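Local atomic coordinates of membrane-bound protease PH1510 (Pyrococcus horikoshii, PDB entry 3BPP), a protein that cleaves proteins as a membrane-bound serine protease, preferring sites near hydrophobic or aromatic residues, and degrades casein and a stomatin homologue in vitro. Residues K7-V12 with E204-A209; A13-Q18 with D25-Y30; Y128-I133 with E149-D154; K181-K186 with L198-V203. The protein carries 1 engineered substitution. All coordinates share one frame; numbering follows the deposited sequence.

Interaction 1: K7-V12 with E204-A209; sequences KNIVYV and EVRYLA
Val12 and Tyr207 sit at the close-packed end of a parallel strand pair, 9-12 beside 204-207, whose short axes come within 4.7 Å. Their side chains run alongside each other, Val12 CB lying 3.6 Å from Tyr207 CD1. With CG1 anti to the backbone nitrogen (chi1 173°), the other methyl of Val12, CG2, is left to meet Val205 CG1 at 3.8 Å. The same Val205 methyl covers one face of the Tyr207 ring near its rim, and Leu179 and Ile175 of helix 175-181 close over this side. Between the backbones a ladder of bonds runs from Val10 N to Glu204 O (2.9 Å) as far as Leu208 N to Val12 O (2.7 Å), the latter almost straight at 177°.

The face bearing Ile9, Tyr11, Glu204 and Arg206 is more polar: Ile9 and Tyr11 are buried, Glu204 and Arg206 partly exposed. Arg206 lies beside Tyr11 and points the same way, its CB over one ring face, 4.2 Å from the centroid. Beyond it the extended chain passes the Ile9 CD1 methyl, 3.7 Å from Arg206 NE, a buried nitrogen without a polar partner in the model. Looser still is the start of the pair, where the bond from Glu204 N to Asn8 O is weak at 3.5 Å. Lys7 NZ is salt-bridged to Asp37.

In the homodimer, residues 204-206 continue the sheet antiparallel into the second subunit, where Tyr207 OH hydrogen-bonds its counterpart. Backbone bonds and apolar packing thus join the strands, while Arg206 and Glu204 form weak, long ion pairs with Glu204 and Arg206 of the second subunit.

Interaction 2: A13-Q18 with D25-Y30; sequences AQIKGQ and DQFDRY
Ala13 points its methyl straight at the flat of the Tyr30 ring. CB lies over the middle of one face, 3.6 Å from the centroid and 13° off the ring normal, a close CH-pi contact. Two residues along the strand, Ile15 places CD1 among Gln26, Phe27 and Tyr30 of the helix. That one methyl covers a face of the Phe27 ring toward its rim, 4.0 Å from the centroid, and touches Gln26 CB at 3.6 Å. It also meets the Tyr30 ring at its edge, close to the ring plane, so that the two aromatic rings present different aspects to the same methyl. Ile15 CG1 is anti to the carbonyl carbon (chi1 -61°), which carries CD1 toward the helix, while CG2 reaches Phe27 CE1 at 3.8 Å.

The polar end of Gln26 turns to Asp214, with a weak hydrogen bond from NE2. Ile44 of strand 41-47 and Ile59 and Ile63 of helix 53-64 also pack against Phe27. Strand 13-16 and helix segment 25-30 run almost antiparallel, at 172°, with their axes 9.5 Å apart. This is the packing of a helix on its preceding strand in a beta-alpha-beta crossover, here the first unit of the ClpP/crotonase-type fold.

Interaction 3: Y128-I133 with E149-D154; sequences YFIAYI and EFITKD
Helices 123-140 and 144-152 form a helical hairpin beside the substrate-binding region of the protease domain, and Ile151 projects from the second helix against the first. Its CD1 methyl is set against the backbone of the first helix, 3.5 Å from both Phe129 O and Ile130 N, and lies 4.1 Å from Phe129 CB. Ile133 comes from the next turn, reaching toward Ile151 tip to tip, with CG2 3.6 Å from Ile151 CD1. On the preceding turn, Ile130 slants across the base of Ile151, its CD1 being 3.8 Å from Ile151 CG2. A chi1 of -53° sets CG1 of Ile151 beside its own backbone nitrogen; from there CD1 reaches the backbone at Phe129 and Ile130 and the Ile133 side chain, while CG2 meets the Ile130 side chain.

Farther along, Ile133 crosses Phe150 at about a right angle. Ile133 CD1 comes to the edge of the ring, near its plane, 4.0 Å from Phe150 CD1. The joint is thus made by aliphatic side chains and one ring edge. At the end of the second helix Lys153, which is poorly ordered, is modelled in a salt bridge to Glu149 OE1.

Tyr87 and Leu90 of helix 84-90, which follows the nucleophile Ser83, pack against this apolar group. Ile151 also touches Pro108 and Phe129 lies close to Ala53, both substrate-binding residues, so the hairpin backs the substrate-binding site of this S14-family serine protease.

Interaction 4: K181-K186 with L198-V203; sequences KSNGMK and LNFTNV
Asn183 reaches across to the 198-203 segment with both ends of its amide. OD1 accepts the Phe200 backbone N-H from a donor 48° out of the carbonyl plane and not on a lone pair; the bond is modelled at 2.5 Å and bent, so its exact length is doubtful. ND2 gives a hydrogen to Thr201 OG1 at 3.2 Å, tilted only modestly from the amide plane. The two contacts together are consistent with this orientation of the amide.

Two backbone bonds flank Leu198: Gly184 N to Leu198 O at 2.6 Å, and Leu198 N to Met185 O, nearly straight but modelled so short, at 2.5 Å, that its length is doubtful. They join the 198-203 segment to a type II beta turn from Ser182 to Met185, closed by the bond from Met185 N to Ser182 O. This turn follows helix 175-181, and the other segment leads into strand 204-207, so both belong to the long connection between those elements.

Van der Waals contacts involve Ser182 and Leu198. Ser182 CB meets the edge of the Phe200 ring, 3.4 Å from CE2 and in the ring plane, while Ser182 OG bonds to Leu178 O. Leu198 CB rests 3.4 Å from Ser182 O, and its side chain also packs on Leu94 of strand 94-97.

From the N terminus, strand 9-16 takes part first in interaction 1 and then, farther along, in interaction 2. Interaction 2 closes a short loop with the helix that follows; interaction 3 comes next, joining two consecutive helices, and interaction 4 closes the connection leading to the last strand. These three follow in series without crossing, and all fall within the long loop that interaction 1 closes by returning residues 204-209 to the first strand. Interaction 1 touches both interaction 2, through Leu208 and Tyr30, and interaction 4, through Val10 and Val203. Interaction 3 stands apart across the chain's centre, about 34 Å from interaction 1 between centres.

Interaction 1: K7-V12 with E204-A209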
# COMPACT_ATOMS: atom_id res chain seq x y z
N LYS A 7 19.38 -13.42 -0.71
CA LYS A 7 19.17 -12.06 -1.23
C LYS A 7 18.27 -11.22 -0.32
O LYS A 7 17.31 -11.75 0.26
CB LYS A 7 18.51 -12.13 -2.61
CG LYS A 7 19.42 -12.51 -3.76
CD LYS A 7 18.62 -12.70 -5.06
CE LYS A 7 18.12 -11.37 -5.66
NZ LYS A 7 17.41 -11.55 -6.97
N ASN A 8 18.56 -9.92 -0.20
CA ASN A 8 17.55 -9.02 0.38
C ASN A 8 16.56 -8.51 -0.69
O ASN A 8 16.72 -7.45 -1.29
CB ASN A 8 18.15 -7.95 1.33
CG ASN A 8 18.82 -6.79 0.61
OD1 ASN A 8 19.21 -6.89 -0.56
ND2 ASN A 8 18.99 -5.68 1.33
N ILE A 9 15.56 -9.35 -0.94
CA ILE A 9 14.54 -9.14 -1.95
C ILE A 9 13.25 -9.80 -1.44
O ILE A 9 13.21 -11.01 -1.20
CB ILE A 9 15.03 -9.66 -3.35
CG1 ILE A 9 14.33 -8.95 -4.51
CG2 ILE A 9 14.99 -11.18 -3.45
CD1 ILE A 9 13.27 -9.75 -5.21
N VAL A 10 12.22 -9.00 -1.19
CA VAL A 10 10.94 -9.52 -0.69
C VAL A 10 9.99 -9.64 -1.85
O VAL A 10 9.99 -8.78 -2.72
CB VAL A 10 10.33 -8.64 0.39
CG1 VAL A 10 9.28 -9.43 1.19
CG2 VAL A 10 11.37 -8.21 1.35
N TYR A 11 9.23 -10.72 -1.91
CA TYR A 11 8.18 -10.83 -2.91
C TYR A 11 6.82 -10.49 -2.32
O TYR A 11 6.61 -10.61 -1.12
CB TYR A 11 8.19 -12.21 -3.57
CG TYR A 11 9.27 -12.36 -4.62
CD1 TYR A 11 8.96 -12.26 -5.97
CD2 TYR A 11 10.60 -12.59 -4.26
CE1 TYR A 11 9.94 -12.39 -6.94
CE2 TYR A 11 11.59 -12.71 -5.23
CZ TYR A 11 11.25 -12.62 -6.56
OH TYR A 11 12.23 -12.75 -7.53
N VAL A 12 5.90 -10.00 -3.15
CA VAL A 12 4.57 -9.73 -2.68
C VAL A 12 3.62 -10.28 -3.69
O VAL A 12 3.84 -10.12 -4.89
CB VAL A 12 4.27 -8.20 -2.42
CG1 VAL A 12 2.82 -8.01 -2.11
CG2 VAL A 12 5.14 -7.61 -1.30
N GLU A 204 14.65 -4.68 -1.64
CA GLU A 204 13.93 -4.43 -2.88
C GLU A 204 12.71 -5.34 -2.93
O GLU A 204 12.79 -6.51 -2.59
CB GLU A 204 14.81 -4.69 -4.10
CG GLU A 204 16.10 -3.87 -4.09
CD GLU A 204 17.01 -4.16 -5.28
OE1 GLU A 204 16.70 -3.68 -6.40
OE2 GLU A 204 18.03 -4.86 -5.07
N VAL A 205 11.58 -4.77 -3.34
CA VAL A 205 10.30 -5.46 -3.37
C VAL A 205 9.95 -5.81 -4.80
O VAL A 205 10.08 -4.97 -5.70
CB VAL A 205 9.21 -4.61 -2.71
CG1 VAL A 205 7.86 -5.36 -2.63
CG2 VAL A 205 9.65 -4.23 -1.33
N ARG A 206 9.57 -7.06 -5.01
CA ARG A 206 9.01 -7.47 -6.27
C ARG A 206 7.58 -7.88 -6.05
O ARG A 206 7.30 -8.67 -5.14
CB ARG A 206 9.84 -8.58 -6.93
CG ARG A 206 11.07 -8.06 -7.67
CD ARG A 206 11.66 -9.09 -8.63
NE ARG A 206 13.11 -8.90 -8.79
CZ ARG A 206 13.94 -9.76 -9.39
NH1 ARG A 206 15.24 -9.48 -9.47
NH2 ARG A 206 13.49 -10.89 -9.91
N TYR A 207 6.69 -7.34 -6.89
CA TYR A 207 5.27 -7.63 -6.87
C TYR A 207 4.89 -8.58 -7.95
O TYR A 207 5.12 -8.31 -9.13
CB TYR A 207 4.44 -6.37 -7.08
CG TYR A 207 4.50 -5.42 -5.92
CD1 TYR A 207 3.68 -5.61 -4.80
CD2 TYR A 207 5.37 -4.33 -5.93
CE1 TYR A 207 3.74 -4.74 -3.71
CE2 TYR A 207 5.44 -3.43 -4.84
CZ TYR A 207 4.63 -3.64 -3.73
OH TYR A 207 4.67 -2.76 -2.67
N LEU A 208 4.25 -9.67 -7.53
CA LEU A 208 3.74 -10.66 -8.47
C LEU A 208 2.27 -10.49 -8.73
O LEU A 208 1.49 -10.31 -7.81
CB LEU A 208 4.00 -12.05 -7.93
CG LEU A 208 5.45 -12.33 -7.56
CD1 LEU A 208 5.56 -13.61 -6.69
CD2 LEU A 208 6.28 -12.43 -8.79
N ALA A 209 1.89 -10.56 -10.00
CA ALA A 209 0.50 -10.44 -10.42
C ALA A 209 -0.17 -11.81 -10.58
O ALA A 209 0.51 -12.81 -10.88
CB ALA A 209 0.42 -9.64 -11.72

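Interaction 2: A13-Q18 with D25-Y30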
# COMPACT_ATOMS: atom_id res chain seq x y z
N ALA A 13 2.57 -10.94 -3.20
CA ALA A 13 1.54 -11.55 -4.02
C ALA A 13 0.19 -11.44 -3.30
O ALA A 13 0.14 -11.24 -2.08
CB ALA A 13 1.90 -13.03 -4.31
N GLN A 14 -0.90 -11.52 -4.06
CA GLN A 14 -2.24 -11.49 -3.46
C GLN A 14 -2.93 -12.84 -3.56
O GLN A 14 -2.75 -13.54 -4.54
CB GLN A 14 -3.15 -10.44 -4.11
CG GLN A 14 -2.57 -9.02 -4.16
CD GLN A 14 -2.05 -8.62 -5.55
OE1 GLN A 14 -2.82 -8.51 -6.50
NE2 GLN A 14 -0.74 -8.38 -5.65
N ILE A 15 -3.71 -13.19 -2.54
CA ILE A 15 -4.61 -14.35 -2.60
C ILE A 15 -5.98 -13.88 -2.11
O ILE A 15 -6.10 -13.36 -1.02
CB ILE A 15 -4.09 -15.56 -1.75
CG1 ILE A 15 -2.73 -16.05 -2.26
CG2 ILE A 15 -5.16 -16.67 -1.68
CD1 ILE A 15 -2.79 -17.25 -3.14
N LYS A 16 -6.99 -14.00 -2.94
CA LYS A 16 -8.30 -13.47 -2.60
C LYS A 16 -9.33 -14.53 -2.90
O LYS A 16 -9.07 -15.40 -3.73
CB LYS A 16 -8.62 -12.20 -3.41
CG LYS A 16 -8.03 -10.93 -2.86
CD LYS A 16 -8.19 -9.76 -3.86
CE LYS A 16 -7.53 -8.47 -3.34
NZ LYS A 16 -6.07 -8.63 -3.08
N GLY A 17 -10.47 -14.46 -2.21
CA GLY A 17 -11.62 -15.30 -2.51
C GLY A 17 -11.58 -16.63 -1.80
O GLY A 17 -10.73 -16.88 -0.97
N GLN A 18 -12.55 -17.47 -2.14
CA GLN A 18 -12.74 -18.80 -1.59
C GLN A 18 -11.46 -19.62 -1.70
O GLN A 18 -10.72 -19.48 -2.68
CB GLN A 18 -13.87 -19.46 -2.39
CG GLN A 18 -14.42 -20.73 -1.81
CD GLN A 18 -15.48 -20.48 -0.77
OE1 GLN A 18 -15.74 -21.33 0.07
NE2 GLN A 18 -16.11 -19.30 -0.83
N ASP A 25 -2.46 -24.07 -5.72
CA ASP A 25 -1.61 -23.88 -6.90
C ASP A 25 -0.96 -22.48 -6.92
O ASP A 25 0.25 -22.34 -7.11
CB ASP A 25 -2.42 -24.11 -8.18
CG ASP A 25 -2.81 -25.58 -8.38
OD1 ASP A 25 -2.15 -26.48 -7.81
OD2 ASP A 25 -3.79 -25.83 -9.15
N GLN A 26 -1.79 -21.46 -6.68
CA GLN A 26 -1.33 -20.08 -6.46
C GLN A 26 -0.30 -19.95 -5.36
O GLN A 26 0.80 -19.50 -5.61
CB GLN A 26 -2.53 -19.18 -6.22
CG GLN A 26 -3.40 -19.11 -7.45
CD GLN A 26 -4.79 -18.59 -7.21
OE1 GLN A 26 -5.08 -18.00 -6.17
NE2 GLN A 26 -5.67 -18.81 -8.18
N PHE A 27 -0.63 -20.37 -4.14
CA PHE A 27 0.34 -20.31 -3.02
C PHE A 27 1.67 -21.00 -3.38
O PHE A 27 2.75 -20.51 -3.06
CB PHE A 27 -0.22 -21.02 -1.77
CG PHE A 27 -0.98 -20.11 -0.80
CD1 PHE A 27 -2.36 -20.07 -0.81
CD2 PHE A 27 -0.32 -19.36 0.15
CE1 PHE A 27 -3.06 -19.29 0.12
CE2 PHE A 27 -1.02 -18.59 1.07
CZ PHE A 27 -2.39 -18.56 1.05
N ASP A 28 1.56 -22.17 -4.02
CA ASP A 28 2.73 -22.96 -4.40
C ASP A 28 3.56 -22.21 -5.46
O ASP A 28 4.78 -22.08 -5.32
CB ASP A 28 2.29 -24.33 -4.94
CG ASP A 28 3.46 -25.20 -5.34
OD1 ASP A 28 4.49 -25.18 -4.64
OD2 ASP A 28 3.34 -25.92 -6.35
N ARG A 29 2.88 -21.71 -6.50
CA ARG A 29 3.55 -20.98 -7.58
C ARG A 29 4.34 -19.81 -7.01
O ARG A 29 5.55 -19.71 -7.25
CB ARG A 29 2.52 -20.50 -8.61
CG ARG A 29 3.05 -19.50 -9.66
CD ARG A 29 2.07 -19.38 -10.83
NE ARG A 29 0.97 -18.43 -10.62
CZ ARG A 29 -0.32 -18.75 -10.58
NH1 ARG A 29 -1.23 -17.79 -10.41
NH2 ARG A 29 -0.73 -20.01 -10.73
N TYR A 30 3.67 -18.97 -6.21
CA TYR A 30 4.30 -17.77 -5.64
C TYR A 30 5.43 -18.07 -4.73
O TYR A 30 6.45 -17.36 -4.78
CB TYR A 30 3.29 -16.90 -4.87
CG TYR A 30 2.22 -16.31 -5.73
CD1 TYR A 30 0.89 -16.30 -5.31
CD2 TYR A 30 2.53 -15.76 -6.98
CE1 TYR A 30 -0.09 -15.75 -6.12
CE2 TYR A 30 1.56 -15.21 -7.78
CZ TYR A 30 0.26 -15.21 -7.35
OH TYR A 30 -0.69 -14.65 -8.15

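Interaction 3: Y128-I133 with E149-D154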
# COMPACT_ATOMS: atom_id res chain seq x y z
N TYR A 128 -11.53 -32.25 16.17
CA TYR A 128 -10.33 -32.34 15.34
C TYR A 128 -9.80 -30.92 14.99
O TYR A 128 -8.60 -30.61 15.18
CB TYR A 128 -10.53 -33.19 14.04
CG TYR A 128 -9.43 -32.88 13.03
CD1 TYR A 128 -8.19 -33.52 13.11
CD2 TYR A 128 -9.59 -31.87 12.06
CE1 TYR A 128 -7.13 -33.18 12.25
CE2 TYR A 128 -8.54 -31.52 11.21
CZ TYR A 128 -7.32 -32.20 11.29
OH TYR A 128 -6.27 -31.88 10.44
N PHE A 129 -10.68 -30.06 14.47
CA PHE A 129 -10.27 -28.71 14.04
C PHE A 129 -9.82 -27.89 15.26
O PHE A 129 -8.81 -27.18 15.18
CB PHE A 129 -11.40 -28.01 13.28
CG PHE A 129 -11.60 -28.53 11.87
CD1 PHE A 129 -12.73 -29.28 11.55
CD2 PHE A 129 -10.66 -28.27 10.88
CE1 PHE A 129 -12.92 -29.77 10.24
CE2 PHE A 129 -10.85 -28.74 9.58
CZ PHE A 129 -11.98 -29.50 9.26
N ILE A 130 -10.53 -28.06 16.38
CA ILE A 130 -10.15 -27.45 17.67
C ILE A 130 -8.70 -27.75 17.97
O ILE A 130 -7.91 -26.85 18.28
CB ILE A 130 -11.01 -27.97 18.88
CG1 ILE A 130 -12.49 -27.62 18.72
CG2 ILE A 130 -10.46 -27.47 20.23
CD1 ILE A 130 -12.89 -26.34 19.28
N ALA A 131 -8.35 -29.03 17.86
CA ALA A 131 -7.05 -29.50 18.27
C ALA A 131 -6.03 -29.18 17.20
O ALA A 131 -4.87 -28.90 17.49
CB ALA A 131 -7.14 -30.99 18.50
N TYR A 132 -6.45 -29.26 15.94
CA TYR A 132 -5.64 -28.71 14.84
C TYR A 132 -5.26 -27.23 15.05
O TYR A 132 -4.08 -26.86 14.93
CB TYR A 132 -6.39 -28.90 13.51
CG TYR A 132 -5.55 -28.58 12.29
CD1 TYR A 132 -4.36 -29.27 12.04
CD2 TYR A 132 -5.96 -27.60 11.38
CE1 TYR A 132 -3.61 -28.99 10.93
CE2 TYR A 132 -5.21 -27.30 10.27
CZ TYR A 132 -4.05 -27.99 10.05
OH TYR A 132 -3.30 -27.71 8.95
N ILE A 133 -6.24 -26.39 15.38
CA ILE A 133 -5.93 -24.96 15.58
C ILE A 133 -5.05 -24.66 16.79
O ILE A 133 -4.13 -23.84 16.70
CB ILE A 133 -7.22 -24.07 15.56
CG1 ILE A 133 -6.91 -22.70 14.93
CG2 ILE A 133 -7.83 -23.89 16.96
CD1 ILE A 133 -8.11 -21.93 14.68
N GLU A 149 -11.00 -20.48 20.49
CA GLU A 149 -12.22 -19.65 20.52
C GLU A 149 -12.71 -19.22 19.14
O GLU A 149 -13.91 -18.98 18.95
CB GLU A 149 -11.98 -18.42 21.39
CG GLU A 149 -11.39 -18.74 22.76
CD GLU A 149 -11.86 -17.75 23.80
OE1 GLU A 149 -13.09 -17.66 24.00
OE2 GLU A 149 -11.02 -17.06 24.40
N PHE A 150 -11.79 -19.15 18.18
CA PHE A 150 -12.17 -18.94 16.76
C PHE A 150 -13.17 -19.98 16.39
O PHE A 150 -14.18 -19.70 15.72
CB PHE A 150 -10.95 -18.99 15.84
CG PHE A 150 -9.94 -17.91 16.10
CD1 PHE A 150 -8.62 -18.09 15.73
CD2 PHE A 150 -10.31 -16.68 16.68
CE1 PHE A 150 -7.67 -17.10 15.89
CE2 PHE A 150 -9.34 -15.67 16.89
CZ PHE A 150 -8.02 -15.88 16.49
N ILE A 151 -12.95 -21.21 16.88
CA ILE A 151 -13.96 -22.24 16.68
C ILE A 151 -15.07 -22.27 17.74
O ILE A 151 -16.26 -22.27 17.39
CB ILE A 151 -13.34 -23.66 16.55
CG1 ILE A 151 -12.26 -23.70 15.47
CG2 ILE A 151 -14.46 -24.68 16.29
CD1 ILE A 151 -11.15 -24.70 15.74
N THR A 152 -14.71 -22.36 19.02
CA THR A 152 -15.75 -22.68 20.04
C THR A 152 -16.79 -21.58 20.22
O THR A 152 -18.00 -21.86 20.36
CB THR A 152 -15.18 -23.16 21.41
OG1 THR A 152 -14.41 -22.14 22.03
CG2 THR A 152 -14.30 -24.41 21.23
N LYS A 153 -16.36 -20.32 20.14
CA LYS A 153 -17.33 -19.23 20.29
C LYS A 153 -17.53 -18.37 19.03
O LYS A 153 -17.91 -17.21 19.12
CB LYS A 153 -17.05 -18.45 21.58
CG LYS A 153 -17.49 -19.26 22.82
CD LYS A 153 -16.96 -18.71 24.13
CE LYS A 153 -15.63 -19.33 24.53
NZ LYS A 153 -15.06 -18.63 25.72
N ASP A 154 -17.32 -19.00 17.87
CA ASP A 154 -17.29 -18.35 16.56
C ASP A 154 -16.60 -16.99 16.57
O ASP A 154 -17.02 -16.06 15.88
CB ASP A 154 -18.70 -18.24 15.96
CG ASP A 154 -18.69 -18.16 14.43
OD1 ASP A 154 -17.60 -18.17 13.82
OD2 ASP A 154 -19.80 -18.12 13.84

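Interaction 4: K181-K186 with L198-V203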
# COMPACT_ATOMS: atom_id res chain seq x y z
N LYS A 181 8.02 -2.17 10.28
CA LYS A 181 7.71 -2.73 11.58
C LYS A 181 8.10 -4.23 11.79
O LYS A 181 8.05 -4.73 12.93
CB LYS A 181 6.21 -2.60 11.86
CG LYS A 181 5.66 -1.23 12.17
CD LYS A 181 4.24 -1.43 12.64
CE LYS A 181 3.50 -0.16 12.87
NZ LYS A 181 2.23 -0.47 13.59
N SER A 182 8.42 -4.93 10.69
CA SER A 182 8.82 -6.35 10.68
C SER A 182 10.32 -6.51 10.62
O SER A 182 10.83 -7.63 10.65
CB SER A 182 8.29 -7.06 9.43
OG SER A 182 6.89 -7.08 9.37
N ASN A 183 11.05 -5.41 10.47
CA ASN A 183 12.49 -5.49 10.44
C ASN A 183 13.01 -6.00 11.78
O ASN A 183 12.47 -5.62 12.86
CB ASN A 183 13.14 -4.15 10.07
CG ASN A 183 14.37 -4.32 9.18
OD1 ASN A 183 14.78 -5.44 8.87
ND2 ASN A 183 14.95 -3.21 8.76
N GLY A 184 14.00 -6.89 11.71
CA GLY A 184 14.57 -7.55 12.88
C GLY A 184 13.53 -8.24 13.75
O GLY A 184 13.66 -8.27 14.99
N MET A 185 12.48 -8.75 13.12
CA MET A 185 11.61 -9.71 13.78
C MET A 185 12.08 -11.13 13.48
O MET A 185 12.69 -11.39 12.43
CB MET A 185 10.15 -9.49 13.46
CG MET A 185 9.46 -8.60 14.48
SD MET A 185 7.70 -8.56 14.14
CE MET A 185 7.01 -7.88 15.65
N LYS A 186 11.82 -12.03 14.42
CA LYS A 186 12.18 -13.44 14.30
C LYS A 186 10.92 -14.18 13.85
O LYS A 186 9.83 -13.97 14.40
CB LYS A 186 12.65 -13.97 15.68
CG LYS A 186 13.54 -15.23 15.67
CD LYS A 186 15.00 -14.91 15.29
CE LYS A 186 15.98 -16.06 15.57
NZ LYS A 186 17.25 -15.92 14.77
N LEU A 198 14.35 -11.44 10.57
CA LEU A 198 13.95 -10.71 9.35
C LEU A 198 14.79 -9.46 9.12
O LEU A 198 14.99 -8.66 10.03
CB LEU A 198 12.43 -10.39 9.34
CG LEU A 198 11.43 -11.56 9.26
CD1 LEU A 198 9.97 -11.09 9.33
CD2 LEU A 198 11.67 -12.44 8.01
N ASN A 199 15.31 -9.32 7.91
CA ASN A 199 16.14 -8.17 7.59
C ASN A 199 15.67 -7.42 6.35
O ASN A 199 16.13 -7.70 5.24
CB ASN A 199 17.62 -8.58 7.48
CG ASN A 199 18.57 -7.39 7.60
OD1 ASN A 199 19.63 -7.36 6.97
ND2 ASN A 199 18.19 -6.40 8.43
N PHE A 200 14.77 -6.47 6.55
CA PHE A 200 14.28 -5.62 5.46
C PHE A 200 14.88 -4.21 5.49
O PHE A 200 14.13 -3.22 5.39
CB PHE A 200 12.76 -5.49 5.49
CG PHE A 200 12.02 -6.78 5.68
CD1 PHE A 200 12.24 -7.87 4.84
CD2 PHE A 200 11.06 -6.88 6.69
CE1 PHE A 200 11.53 -9.04 5.01
CE2 PHE A 200 10.34 -8.06 6.86
CZ PHE A 200 10.58 -9.14 6.01
N THR A 201 16.20 -4.09 5.64
CA THR A 201 16.84 -2.78 5.63
C THR A 201 16.95 -2.23 4.20
O THR A 201 16.23 -1.29 3.85
CB THR A 201 18.19 -2.75 6.38
OG1 THR A 201 17.93 -2.64 7.78
CG2 THR A 201 19.03 -1.56 5.97
N ASN A 202 17.80 -2.83 3.38
CA ASN A 202 17.99 -2.33 2.01
C ASN A 202 17.08 -3.00 0.99
O ASN A 202 17.40 -3.04 -0.21
CB ASN A 202 19.45 -2.46 1.59
CG ASN A 202 20.11 -1.12 1.36
OD1 ASN A 202 20.16 -0.27 2.26
ND2 ASN A 202 20.61 -0.90 0.15
N VAL A 203 15.94 -3.51 1.47
CA VAL A 203 15.21 -4.51 0.70
C VAL A 203 14.51 -3.96 -0.52
O VAL A 203 13.89 -2.91 -0.46
CB VAL A 203 14.29 -5.37 1.59
CG1 VAL A 203 12.90 -4.74 1.76
CG2 VAL A 203 14.21 -6.76 1.02